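PDB 2X7I: mevalonate kinase from Staphylococcus aureus, which probably catalyses the ATP-dependent phosphorylation of mevalonate to 5-phosphomevalonate, an early step of the mevalonate route to isoprenoids, as a member of the GHMP kinase family. Local coordinates for residues Pro28-Pro33 with Pro156-Lys161; Val41-Leu46 with Arg113-Phe118; Asp60-Asp65 with Asn94-Arg99; Val177-Gly182 with Ala296-Thr301. One frame throughout, in Å; residues are numbered along the deposited sequence.

Contact 1 (Pro28-Pro33 with Pro156-Lys161)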
loop_
_atom_site.group_PDB
_atom_site.type_symbol
_atom_site.label_atom_id
_atom_site.label_comp_id
_atom_site.label_asym_id
_atom_site.label_seq_id
_atom_site.Cartn_x
_atom_site.Cartn_y
_atom_site.Cartn_z
ATOM N N PRO A 28 -8.899 -1.622 14.979
ATOM C CA PRO A 28 -9.102 -2.744 14.048
ATOM C C PRO A 28 -8.695 -2.477 12.592
ATOM O O PRO A 28 -8.956 -1.402 12.049
ATOM C CB PRO A 28 -10.614 -3.005 14.126
ATOM C CG PRO A 28 -11.105 -2.202 15.250
ATOM C CD PRO A 28 -10.183 -1.047 15.401
ATOM N N ALA A 29 -8.065 -3.473 11.977
ATOM C CA ALA A 29 -7.642 -3.384 10.592
ATOM C C ALA A 29 -7.256 -4.756 10.017
ATOM O O ALA A 29 -6.834 -5.655 10.744
ATOM C CB ALA A 29 -6.462 -2.411 10.466
ATOM N N ILE A 30 -7.404 -4.896 8.701
ATOM C CA ILE A 30 -6.804 -5.998 7.973
ATOM C C ILE A 30 -5.964 -5.458 6.815
ATOM O O ILE A 30 -6.497 -4.912 5.850
ATOM C CB ILE A 30 -7.863 -6.981 7.447
ATOM C CG1 ILE A 30 -8.566 -7.657 8.631
ATOM C CG2 ILE A 30 -7.210 -8.004 6.512
ATOM C CD1 ILE A 30 -8.947 -9.094 8.402
ATOM N N ALA A 31 -4.648 -5.618 6.929
ATOM C CA ALA A 31 -3.715 -5.202 5.893
ATOM C C ALA A 31 -3.215 -6.439 5.150
ATOM O O ALA A 31 -3.057 -7.504 5.752
ATOM C CB ALA A 31 -2.563 -4.463 6.506
ATOM N N VAL A 32 -2.981 -6.300 3.847
ATOM C CA VAL A 32 -2.416 -7.375 3.034
ATOM C C VAL A 32 -1.384 -6.790 2.084
ATOM O O VAL A 32 -1.470 -5.604 1.746
ATOM C CB VAL A 32 -3.495 -8.118 2.181
ATOM C CG1 VAL A 32 -4.529 -8.759 3.070
ATOM C CG2 VAL A 32 -4.147 -7.166 1.174
ATOM N N PRO A 33 -0.425 -7.616 1.630
ATOM C CA PRO A 33 0.540 -7.155 0.639
ATOM C C PRO A 33 -0.151 -6.691 -0.635
ATOM O O PRO A 33 -1.138 -7.287 -1.040
ATOM C CB PRO A 33 1.386 -8.406 0.352
ATOM C CG PRO A 33 1.158 -9.315 1.473
ATOM C CD PRO A 33 -0.209 -9.031 1.986
ATOM N N PRO A 156 -0.882 -11.369 5.510
ATOM C CA PRO A 156 -1.835 -10.424 6.069
ATOM C C PRO A 156 -1.574 -10.194 7.552
ATOM O O PRO A 156 -1.123 -11.102 8.236
ATOM C CB PRO A 156 -3.200 -11.110 5.859
ATOM C CG PRO A 156 -2.975 -12.210 4.927
ATOM C CD PRO A 156 -1.544 -12.619 5.104
ATOM N N VAL A 157 -1.835 -8.980 8.022
ATOM C CA VAL A 157 -1.744 -8.634 9.436
ATOM C C VAL A 157 -3.118 -8.158 9.903
ATOM O O VAL A 157 -3.740 -7.322 9.258
ATOM C CB VAL A 157 -0.719 -7.513 9.681
ATOM C CG1 VAL A 157 -0.782 -7.036 11.138
ATOM C CG2 VAL A 157 0.687 -7.979 9.309
ATOM N N TRP A 158 -3.572 -8.703 11.025
ATOM C CA TRP A 158 -4.907 -8.475 11.543
ATOM C C TRP A 158 -4.776 -7.820 12.912
ATOM O O TRP A 158 -4.135 -8.391 13.798
ATOM C CB TRP A 158 -5.642 -9.823 11.643
ATOM C CG TRP A 158 -6.888 -9.820 12.490
ATOM C CD1 TRP A 158 -7.859 -8.861 12.516
ATOM C CD2 TRP A 158 -7.300 -10.836 13.417
ATOM N NE1 TRP A 158 -8.844 -9.210 13.418
ATOM C CE2 TRP A 158 -8.522 -10.414 13.985
ATOM C CE3 TRP A 158 -6.747 -12.054 13.834
ATOM C CZ2 TRP A 158 -9.214 -11.179 14.941
ATOM C CZ3 TRP A 158 -7.429 -12.811 14.790
ATOM C CH2 TRP A 158 -8.653 -12.371 15.329
ATOM N N PHE A 159 -5.351 -6.618 13.066
ATOM C CA PHE A 159 -5.463 -5.932 14.366
ATOM C C PHE A 159 -6.891 -6.060 14.889
ATOM O O PHE A 159 -7.836 -5.878 14.128
ATOM C CB PHE A 159 -5.164 -4.428 14.216
ATOM C CG PHE A 159 -3.684 -4.061 14.096
ATOM C CD1 PHE A 159 -2.694 -5.017 13.868
ATOM C CD2 PHE A 159 -3.306 -2.724 14.186
ATOM C CE1 PHE A 159 -1.355 -4.637 13.749
ATOM C CE2 PHE A 159 -1.979 -2.339 14.061
ATOM C CZ PHE A 159 -0.996 -3.296 13.843
ATOM N N GLN A 160 -7.054 -6.336 16.186
ATOM C CA GLN A 160 -8.379 -6.349 16.830
ATOM C C GLN A 160 -8.264 -6.119 18.332
ATOM O O GLN A 160 -7.514 -6.836 19.001
ATOM C CB GLN A 160 -9.061 -7.704 16.640
ATOM C CG GLN A 160 -10.568 -7.692 16.877
ATOM C CD GLN A 160 -11.342 -7.188 15.669
ATOM O OE1 GLN A 160 -11.032 -7.540 14.532
ATOM N NE2 GLN A 160 -12.350 -6.358 15.911
ATOM N N LYS A 161 -9.043 -5.180 18.876
ATOM C CA LYS A 161 -9.116 -4.977 20.332
ATOM C C LYS A 161 -7.709 -4.776 20.903
ATOM O O LYS A 161 -7.045 -3.831 20.521
ATOM C CB LYS A 161 -9.852 -6.145 21.018
ATOM C CG LYS A 161 -11.375 -6.134 20.874
ATOM C CD LYS A 161 -12.004 -7.223 21.755
ATOM C CE LYS A 161 -13.464 -6.936 22.103
ATOM N NZ LYS A 161 -13.916 -7.702 23.309
#
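Ala29 and Ala31 pair with Phe159 and Val157 through four backbone hydrogen bonds. Strands 29-33 and 157-160 run antiparallel, their directions 171° apart. Phe159 N gives its hydrogen to Ala29 O at 2.9 Å, and Ala29 N answers to Phe159 O. Ala31 and Val157 repeat the exchange in both directions. Ile30 and Trp158 form the non-hydrogen-bonded pair between them, with side chains on the other face of the sheet.

In Trp158, CB points to the same face as that of Ile30, and chi1 165° sets CG anti to the backbone N. Trp158 CD1 lies 3.8 Å from Ala29 O, which sits at the ring edge. The same CD1 meets Ile30 CG1 at 4.1 Å. Next along the ring, NE1 donates to Gln160 OE1 at 3.0 Å. The acceptor lies in the ring plane, and the hydrogen comes in on a lone pair of OE1. This bond ties the rotation of the indole to the amide, whose NE2 binds Gly211 O. His163 meets the indole edge-to-face, and Ser218 touches it.

At the far end Val32 CG1 rests on Pro156 CB at 3.9 Å. Helix 203-222 packs on the Ile30 and Trp158 face, and helix 145-153 on the alanine face. The arrangement is an antiparallel pairing of two neighbouring strands within the mixed sheet of the N-terminal half, as in other GHMP kinases.

Contact 2 (Val41-Leu46 with Arg113-Phe118)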
loop_
_atom_site.group_PDB
_atom_site.type_symbol
_atom_site.label_atom_id
_atom_site.label_comp_id
_atom_site.label_asym_id
_atom_site.label_seq_id
_atom_site.Cartn_x
_atom_site.Cartn_y
_atom_site.Cartn_z
ATOM N N VAL A 41 14.902 -0.093 -5.694
ATOM C CA VAL A 41 16.040 0.780 -5.413
ATOM C C VAL A 41 17.341 0.131 -5.892
ATOM O O VAL A 41 17.591 -1.046 -5.633
ATOM C CB VAL A 41 16.142 1.133 -3.898
ATOM C CG1 VAL A 41 17.438 1.909 -3.601
ATOM C CG2 VAL A 41 14.905 1.922 -3.448
ATOM N N LEU A 42 18.155 0.909 -6.599
ATOM C CA LEU A 42 19.486 0.488 -7.026
ATOM C C LEU A 42 20.522 1.475 -6.484
ATOM O O LEU A 42 20.361 2.683 -6.624
ATOM C CB LEU A 42 19.561 0.423 -8.554
ATOM C CG LEU A 42 20.934 0.125 -9.165
ATOM C CD1 LEU A 42 21.445 -1.264 -8.773
ATOM C CD2 LEU A 42 20.886 0.272 -10.690
ATOM N N ILE A 43 21.578 0.945 -5.869
ATOM C CA ILE A 43 22.689 1.742 -5.355
ATOM C C ILE A 43 23.956 1.279 -6.055
ATOM O O ILE A 43 24.343 0.122 -5.909
ATOM C CB ILE A 43 22.870 1.562 -3.824
ATOM C CG1 ILE A 43 21.524 1.711 -3.100
ATOM C CG2 ILE A 43 23.913 2.549 -3.296
ATOM C CD1 ILE A 43 21.616 1.727 -1.579
ATOM N N GLU A 44 24.589 2.178 -6.809
ATOM C CA GLU A 44 25.791 1.862 -7.585
ATOM C C GLU A 44 26.991 2.716 -7.202
ATOM O O GLU A 44 26.948 3.937 -7.344
ATOM C CB GLU A 44 25.538 2.112 -9.072
ATOM C CG GLU A 44 24.484 1.231 -9.709
ATOM C CD GLU A 44 24.222 1.622 -11.156
ATOM O OE1 GLU A 44 23.483 2.621 -11.374
ATOM O OE2 GLU A 44 24.755 0.938 -12.060
ATOM N N ALA A 45 28.067 2.074 -6.757
ATOM C CA ALA A 45 29.358 2.744 -6.637
ATOM C C ALA A 45 29.873 3.063 -8.036
ATOM O O ALA A 45 29.776 2.238 -8.940
ATOM C CB ALA A 45 30.354 1.875 -5.896
ATOM N N LEU A 46 30.382 4.278 -8.210
ATOM C CA LEU A 46 30.981 4.728 -9.476
ATOM C C LEU A 46 32.496 4.862 -9.284
ATOM O O LEU A 46 33.022 4.493 -8.231
ATOM C CB LEU A 46 30.342 6.055 -9.916
ATOM C CG LEU A 46 29.009 5.994 -10.683
ATOM C CD1 LEU A 46 28.255 4.695 -10.445
ATOM C CD2 LEU A 46 28.146 7.194 -10.285
ATOM N N ARG A 113 16.948 -3.093 1.919
ATOM C CA ARG A 113 17.371 -4.255 1.159
ATOM C C ARG A 113 18.557 -3.930 0.228
ATOM O O ARG A 113 19.590 -4.590 0.281
ATOM C CB ARG A 113 16.193 -4.813 0.358
ATOM C CG ARG A 113 15.251 -5.642 1.208
ATOM C CD ARG A 113 13.964 -6.024 0.479
ATOM N NE ARG A 113 13.223 -7.022 1.251
ATOM C CZ ARG A 113 11.933 -7.318 1.101
ATOM N NH1 ARG A 113 11.181 -6.703 0.192
ATOM N NH2 ARG A 113 11.391 -8.246 1.872
ATOM N N ALA A 114 18.392 -2.904 -0.607
ATOM C CA ALA A 114 19.448 -2.429 -1.491
ATOM C C ALA A 114 20.735 -2.126 -0.727
ATOM O O ALA A 114 21.834 -2.449 -1.196
ATOM C CB ALA A 114 18.981 -1.182 -2.237
ATOM N N SER A 115 20.586 -1.505 0.442
ATOM C CA SER A 115 21.725 -1.088 1.263
ATOM C C SER A 115 22.541 -2.278 1.727
ATOM O O SER A 115 23.764 -2.276 1.609
ATOM C CB SER A 115 21.257 -0.305 2.498
ATOM O OG SER A 115 20.576 0.871 2.116
ATOM N N TYR A 116 21.858 -3.281 2.270
ATOM C CA TYR A 116 22.524 -4.493 2.728
ATOM C C TYR A 116 23.151 -5.266 1.572
ATOM O O TYR A 116 24.247 -5.800 1.708
ATOM C CB TYR A 116 21.560 -5.387 3.504
ATOM C CG TYR A 116 21.460 -4.987 4.947
ATOM C CD1 TYR A 116 20.883 -3.770 5.308
ATOM C CD2 TYR A 116 21.951 -5.810 5.959
ATOM C CE1 TYR A 116 20.794 -3.382 6.627
ATOM C CE2 TYR A 116 21.863 -5.425 7.298
ATOM C CZ TYR A 116 21.278 -4.211 7.615
ATOM O OH TYR A 116 21.181 -3.804 8.917
ATOM N N ASP A 117 22.453 -5.323 0.445
ATOM C CA ASP A 117 22.967 -6.001 -0.740
ATOM C C ASP A 117 24.265 -5.339 -1.238
ATOM O O ASP A 117 25.213 -6.020 -1.595
ATOM C CB ASP A 117 21.900 -6.010 -1.842
ATOM C CG ASP A 117 22.266 -6.913 -3.000
ATOM O OD1 ASP A 117 22.804 -8.006 -2.741
ATOM O OD2 ASP A 117 21.999 -6.539 -4.165
ATOM N N PHE A 118 24.286 -4.009 -1.229
ATOM C CA PHE A 118 25.460 -3.203 -1.569
ATOM C C PHE A 118 26.661 -3.483 -0.656
ATOM O O PHE A 118 27.780 -3.697 -1.128
ATOM C CB PHE A 118 25.067 -1.725 -1.485
ATOM C CG PHE A 118 26.154 -0.758 -1.859
ATOM C CD1 PHE A 118 26.270 -0.303 -3.158
ATOM C CD2 PHE A 118 27.014 -0.250 -0.894
ATOM C CE1 PHE A 118 27.227 0.624 -3.499
ATOM C CE2 PHE A 118 27.992 0.677 -1.232
ATOM C CZ PHE A 118 28.096 1.113 -2.541
#
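Ile43 and Phe118 form the tight part of this contact, where strand 41-45 lies against helix 113-118. The segment axes approach to 7.9 Å and make an angle of 31°. The two side chains cross at about a right angle. Ile43 CG2 sits over the Phe118 ring but off its centre, 4.1 Å from the centroid, in a CH-pi contact. Its closest ring atom is Phe118 CD1. In Phe118, CG anti to the backbone N (chi1 -178°) starts the ring off toward the strand, and the ring edge meets the strand backbone. Ile43 O is 3.4 Å from Phe118 CD1, and Ala45 N is 3.7 Å from Phe118 CE1, in the ring plane.

The other branch of Ile43 turns to the helix surface. Its CG1 meets Ala114 CB at 3.9 Å, and its CD1 reaches Ser115 OG at the same distance. That hydroxyl is hydrogen-bonded to Phe111 O, one turn back, so its polar end is satisfied within the helix. Ala114 CB also touches Val41 CG1 at 3.7 Å. Val41 CA and Ala114 CA are 6.1 Å apart.

The Ala45 side chain is looser: Ala45 CB is 4.1 Å from Phe118 CZ and CE1, and Ala45 is partly exposed. Leu42 and Glu44 point away from the helix and are partly exposed too.

Strand 29-45 lies between strands 6-16 and 87-93 in the mixed sheet. Helix 103-119 covers the face that carries Val41 and Ile43, and Leu87 of strand 87-93 packs beside Ile43 and Phe118.

Contact 3 (Asp60-Asp65 with Asn94-Arg99)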
loop_
_atom_site.group_PDB
_atom_site.type_symbol
_atom_site.label_atom_id
_atom_site.label_comp_id
_atom_site.label_asym_id
_atom_site.label_seq_id
_atom_site.Cartn_x
_atom_site.Cartn_y
_atom_site.Cartn_z
ATOM N N ASP A 60 3.928 6.125 -15.044
ATOM C CA ASP A 60 2.646 6.749 -15.327
ATOM C C ASP A 60 2.715 8.263 -15.036
ATOM O O ASP A 60 3.809 8.804 -14.812
ATOM C CB ASP A 60 1.528 6.051 -14.553
ATOM C CG ASP A 60 0.186 6.239 -15.203
ATOM O OD1 ASP A 60 -0.284 5.321 -15.928
ATOM O OD2 ASP A 60 -0.374 7.342 -15.011
ATOM N N GLY A 61 1.573 8.952 -15.088
ATOM C CA GLY A 61 1.515 10.387 -14.776
ATOM C C GLY A 61 1.275 10.666 -13.294
ATOM O O GLY A 61 0.460 11.513 -12.945
ATOM N N MET A 62 1.979 9.949 -12.426
ATOM C CA MET A 62 1.828 10.119 -10.984
ATOM C C MET A 62 2.787 11.173 -10.438
ATOM O O MET A 62 3.875 11.391 -10.978
ATOM C CB MET A 62 2.018 8.788 -10.256
ATOM C CG MET A 62 0.899 7.804 -10.559
ATOM S SD MET A 62 1.119 6.216 -9.766
ATOM C CE MET A 62 0.258 5.137 -10.912
ATOM N N LEU A 63 2.355 11.839 -9.374
ATOM C CA LEU A 63 3.181 12.825 -8.695
ATOM C C LEU A 63 4.272 12.129 -7.890
ATOM O O LEU A 63 4.149 10.954 -7.529
ATOM C CB LEU A 63 2.334 13.692 -7.765
ATOM C CG LEU A 63 1.138 14.435 -8.369
ATOM C CD1 LEU A 63 0.377 15.162 -7.274
ATOM C CD2 LEU A 63 1.574 15.407 -9.462
ATOM N N TYR A 64 5.342 12.874 -7.631
ATOM C CA TYR A 64 6.381 12.441 -6.721
ATOM C C TYR A 64 5.844 12.516 -5.296
ATOM O O TYR A 64 4.964 13.328 -4.996
ATOM C CB TYR A 64 7.610 13.333 -6.857
ATOM C CG TYR A 64 8.248 13.306 -8.234
ATOM C CD1 TYR A 64 8.004 14.318 -9.147
ATOM C CD2 TYR A 64 9.094 12.274 -8.610
ATOM C CE1 TYR A 64 8.575 14.305 -10.397
ATOM C CE2 TYR A 64 9.686 12.260 -9.860
ATOM C CZ TYR A 64 9.421 13.275 -10.752
ATOM O OH TYR A 64 9.990 13.268 -12.010
ATOM N N ASP A 65 6.354 11.646 -4.431
ATOM C CA ASP A 65 5.966 11.636 -3.030
ATOM C C ASP A 65 6.839 12.626 -2.267
ATOM O O ASP A 65 7.811 12.240 -1.625
ATOM C CB ASP A 65 6.110 10.223 -2.447
ATOM C CG ASP A 65 5.530 10.107 -1.062
ATOM O OD1 ASP A 65 4.843 11.050 -0.629
ATOM O OD2 ASP A 65 5.767 9.079 -0.393
ATOM N N ASN A 94 5.886 2.590 -8.730
ATOM C CA ASN A 94 4.613 2.325 -9.369
ATOM C C ASN A 94 3.434 2.961 -8.605
ATOM O O ASN A 94 2.285 2.924 -9.066
ATOM C CB ASN A 94 4.419 0.802 -9.343
ATOM C CG ASN A 94 3.363 0.339 -10.287
ATOM O OD1 ASN A 94 2.894 1.109 -11.126
ATOM N ND2 ASN A 94 2.977 -0.926 -10.171
ATOM N N LEU A 95 3.736 3.522 -7.433
ATOM C CA LEU A 95 2.740 3.870 -6.417
ATOM C C LEU A 95 2.538 5.369 -6.286
ATOM O O LEU A 95 3.499 6.122 -6.275
ATOM C CB LEU A 95 3.176 3.319 -5.062
ATOM C CG LEU A 95 3.278 1.800 -4.991
ATOM C CD1 LEU A 95 3.853 1.368 -3.653
ATOM C CD2 LEU A 95 1.927 1.177 -5.224
ATOM N N PRO A 96 1.276 5.814 -6.193
ATOM C CA PRO A 96 1.001 7.226 -5.985
ATOM C C PRO A 96 1.210 7.581 -4.520
ATOM O O PRO A 96 1.109 6.709 -3.649
ATOM C CB PRO A 96 -0.476 7.344 -6.358
ATOM C CG PRO A 96 -1.044 6.058 -5.974
ATOM C CD PRO A 96 0.029 5.030 -6.252
ATOM N N PRO A 97 1.512 8.851 -4.244
ATOM C CA PRO A 97 1.661 9.251 -2.866
ATOM C C PRO A 97 0.303 9.452 -2.163
ATOM O O PRO A 97 -0.680 9.873 -2.802
ATOM C CB PRO A 97 2.412 10.570 -2.985
ATOM C CG PRO A 97 1.944 11.133 -4.307
ATOM C CD PRO A 97 1.682 9.973 -5.182
ATOM N N SER A 98 0.278 9.120 -0.869
ATOM C CA SER A 98 -0.779 9.508 0.067
ATOM C C SER A 98 -2.143 8.863 -0.197
ATOM O O SER A 98 -3.170 9.426 0.183
ATOM C CB SER A 98 -0.915 11.039 0.116
ATOM O OG SER A 98 0.325 11.635 0.462
ATOM N N ARG A 99 -2.141 7.691 -0.823
ATOM C CA ARG A 99 -3.359 6.934 -1.092
ATOM C C ARG A 99 -3.478 5.693 -0.197
ATOM O O ARG A 99 -4.339 4.849 -0.423
ATOM C CB ARG A 99 -3.387 6.476 -2.557
ATOM C CG ARG A 99 -3.180 7.573 -3.595
ATOM C CD ARG A 99 -4.147 8.735 -3.467
ATOM N NE ARG A 99 -5.550 8.316 -3.574
ATOM C CZ ARG A 99 -6.555 9.084 -3.999
ATOM N NH1 ARG A 99 -6.349 10.330 -4.396
ATOM N NH2 ARG A 99 -7.782 8.585 -4.040
HETATM O O HOH W 1 5.103 8.621 -6.872
#
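Met62-Asp65 and Asn94-Pro97 are irregular chains whose end-to-end directions differ by 56°, and their nearest CA atoms are those of Asp65 and Pro97, 4.9 Å apart. Met62 reaches across with an extended side chain. Its CG is anti to its own carbonyl carbon (chi1 -68°), and the chain runs on straight from there. The sulphur Met62 SD settles against the Asn94-Pro96 backbone, 3.6 Å from Pro96 N. Met62 SD also lies 3.9 Å from both Pro96 CB and Pro96 CD. The end methyl, Met62 CE, lies 3.5 Å from Asn94 O. Met62 also touches His300 of strand 300-305.

Pro96 and Pro97 lead into the Gly-Leu-Gly-Ser-Ser-Ala signature of GHMP kinases. In relatives this glycine-rich loop wraps the phosphates of ATP before a helix, here helix 103-119. The contact therefore sets the other loop, between strand 53-58 and helix 70-80, against the entrance to the probable phosphate-binding loop.

Pro97 is the second centre of packing. Its ring carbons meet the backbone oxygens and Asp65 of the other chain segment. Pro97 CD lies 3.5 Å from Leu63 O, and CG is next to Tyr64 O. Asp65 and Pro97 slide past each other in opposite directions, with Asp65 OD1 3.4 Å from Pro97 CB. A water links the backbones, donating to Leu63 O at 2.6 Å and to Leu95 O. A citrate, probably from the crystallisation liquor, accepts a hydrogen bond from Ser98 N.

Contact 4 (Val177-Gly182 with Ala296-Thr301)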
loop_
_atom_site.group_PDB
_atom_site.type_symbol
_atom_site.label_atom_id
_atom_site.label_comp_id
_atom_site.label_asym_id
_atom_site.label_seq_id
_atom_site.Cartn_x
_atom_site.Cartn_y
_atom_site.Cartn_z
ATOM N N VAL A 177 -9.777 -5.016 -8.072
ATOM C CA VAL A 177 -9.343 -3.828 -8.812
ATOM C C VAL A 177 -9.144 -2.689 -7.822
ATOM O O VAL A 177 -10.042 -2.369 -7.053
ATOM C CB VAL A 177 -10.372 -3.391 -9.878
ATOM C CG1 VAL A 177 -9.906 -2.124 -10.586
ATOM C CG2 VAL A 177 -10.601 -4.506 -10.878
ATOM N N VAL A 178 -7.960 -2.093 -7.846
ATOM C CA VAL A 178 -7.618 -0.979 -6.984
ATOM C C VAL A 178 -7.648 0.281 -7.831
ATOM O O VAL A 178 -6.959 0.364 -8.837
ATOM C CB VAL A 178 -6.231 -1.188 -6.359
ATOM C CG1 VAL A 178 -5.811 0.018 -5.530
ATOM C CG2 VAL A 178 -6.224 -2.462 -5.517
ATOM N N ILE A 179 -8.472 1.245 -7.438
ATOM C CA ILE A 179 -8.634 2.487 -8.185
ATOM C C ILE A 179 -8.167 3.696 -7.371
ATOM O O ILE A 179 -8.531 3.847 -6.216
ATOM C CB ILE A 179 -10.100 2.706 -8.578
ATOM C CG1 ILE A 179 -10.587 1.580 -9.493
ATOM C CG2 ILE A 179 -10.270 4.066 -9.253
ATOM C CD1 ILE A 179 -12.098 1.419 -9.531
ATOM N N ASP A 180 -7.355 4.542 -7.998
ATOM C CA ASP A 180 -6.913 5.822 -7.444
ATOM C C ASP A 180 -7.686 6.916 -8.177
ATOM O O ASP A 180 -7.671 6.967 -9.399
ATOM C CB ASP A 180 -5.395 5.960 -7.660
ATOM C CG ASP A 180 -4.853 7.354 -7.344
ATOM O OD1 ASP A 180 -3.681 7.620 -7.690
ATOM O OD2 ASP A 180 -5.573 8.182 -6.767
ATOM N N THR A 181 -8.374 7.780 -7.435
ATOM C CA THR A 181 -9.184 8.845 -8.041
ATOM C C THR A 181 -8.375 10.104 -8.390
ATOM O O THR A 181 -8.907 11.020 -9.005
ATOM C CB THR A 181 -10.377 9.245 -7.145
ATOM O OG1 THR A 181 -9.900 9.919 -5.975
ATOM C CG2 THR A 181 -11.189 8.011 -6.735
ATOM N N GLY A 182 -7.105 10.159 -7.993
ATOM C CA GLY A 182 -6.212 11.221 -8.443
ATOM C C GLY A 182 -6.338 12.548 -7.711
ATOM O O GLY A 182 -6.894 12.625 -6.614
ATOM N N ALA A 296 -14.090 6.324 -17.622
ATOM C CA ALA A 296 -14.922 7.233 -16.825
ATOM C C ALA A 296 -14.114 8.159 -15.908
ATOM O O ALA A 296 -14.690 8.828 -15.043
ATOM C CB ALA A 296 -15.925 6.436 -16.006
ATOM N N GLY A 297 -12.791 8.188 -16.078
ATOM C CA GLY A 297 -11.941 9.174 -15.407
ATOM C C GLY A 297 -11.029 8.683 -14.287
ATOM O O GLY A 297 -10.167 9.444 -13.842
ATOM N N ALA A 298 -11.201 7.443 -13.814
ATOM C CA ALA A 298 -10.291 6.897 -12.794
ATOM C C ALA A 298 -8.868 7.209 -13.225
ATOM O O ALA A 298 -8.472 6.861 -14.337
ATOM C CB ALA A 298 -10.467 5.404 -12.637
ATOM N N ALA A 299 -8.110 7.887 -12.364
ATOM C CA ALA A 299 -6.782 8.376 -12.750
ATOM C C ALA A 299 -5.780 7.237 -12.947
ATOM O O ALA A 299 -5.025 7.244 -13.917
ATOM C CB ALA A 299 -6.257 9.390 -11.728
ATOM N N HIS A 300 -5.775 6.269 -12.037
ATOM C CA HIS A 300 -4.840 5.134 -12.100
ATOM C C HIS A 300 -5.512 3.880 -11.549
ATOM O O HIS A 300 -6.344 3.967 -10.649
ATOM C CB HIS A 300 -3.557 5.414 -11.299
ATOM C CG HIS A 300 -2.969 6.773 -11.534
ATOM N ND1 HIS A 300 -2.160 7.064 -12.611
ATOM C CD2 HIS A 300 -3.075 7.923 -10.824
ATOM C CE1 HIS A 300 -1.793 8.334 -12.555
ATOM N NE2 HIS A 300 -2.330 8.877 -11.477
ATOM N N THR A 301 -5.154 2.723 -12.093
ATOM C CA THR A 301 -5.723 1.455 -11.646
ATOM C C THR A 301 -4.690 0.336 -11.555
ATOM O O THR A 301 -3.639 0.406 -12.170
ATOM C CB THR A 301 -6.882 0.992 -12.561
ATOM O OG1 THR A 301 -6.410 0.865 -13.908
ATOM C CG2 THR A 301 -8.044 1.995 -12.510
#
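Asp180 and His300 are the polar centre of this contact. Asp180 N donates to His300 O at 2.9 Å, in an almost straight bond (175°). Asp180 O is approached by two donors, both weakly: Ala299 N at 3.1 Å and His300 N at 3.3 Å. Two residues thus face one, which makes a classic beta bulge.

The Asp180 carboxylate is also engaged. OD2 accepts from Gly182 N at 2.8 Å, met from above the carboxylate plane, and closes an Asx turn. The same oxygen forms a salt bridge with Arg99, which also donates to Thr181 OG1. OD1 lies at the edge of the His300 ring, 3.2 Å from CD2. The two side chains point the same way, with their planes 34° apart.

Here strand 175-180 pairs with strand 300-305, an outermost strand, within this chain, of the four-stranded antiparallel sheet in the C-terminal GHMP kinase region. A Schellman motif ends helix 283-295 just before it, with Gly297 N bonded to Glu294 O and Ala298 N to Val293 O.

On the face of Ile179 and Thr301, carbon meets carbon across the strands. Ile179 CG2 meets Ala298 CB at 3.6 Å, and Ile179 CG1 meets Thr301 CG2. Thr301 OG1 is hydrogen-bonded to Glu294 OE1.

Overall arrangement
Contacts 1 and 2 share strand 29-45 of the mixed N-terminal sheet, but their centres lie about 31 Å apart. Contact 4 belongs to the separate four-stranded antiparallel sheet. Along the chain, contact 3 is nested within contact 2, and contact 2 within contact 1; contact 4 opens after contact 1 closes. Contacts 3 and 4 are neighbours, with centres about 12 Å apart. Arg99 in the loop of contact 3 grips the end of strand 175-180 in contact 4, and the 60-65 loop packs on His300. The loops before helices 70-80 and 103-119 are thus fastened to the second sheet, joining the two halves beside the probable phosphate-binding loop.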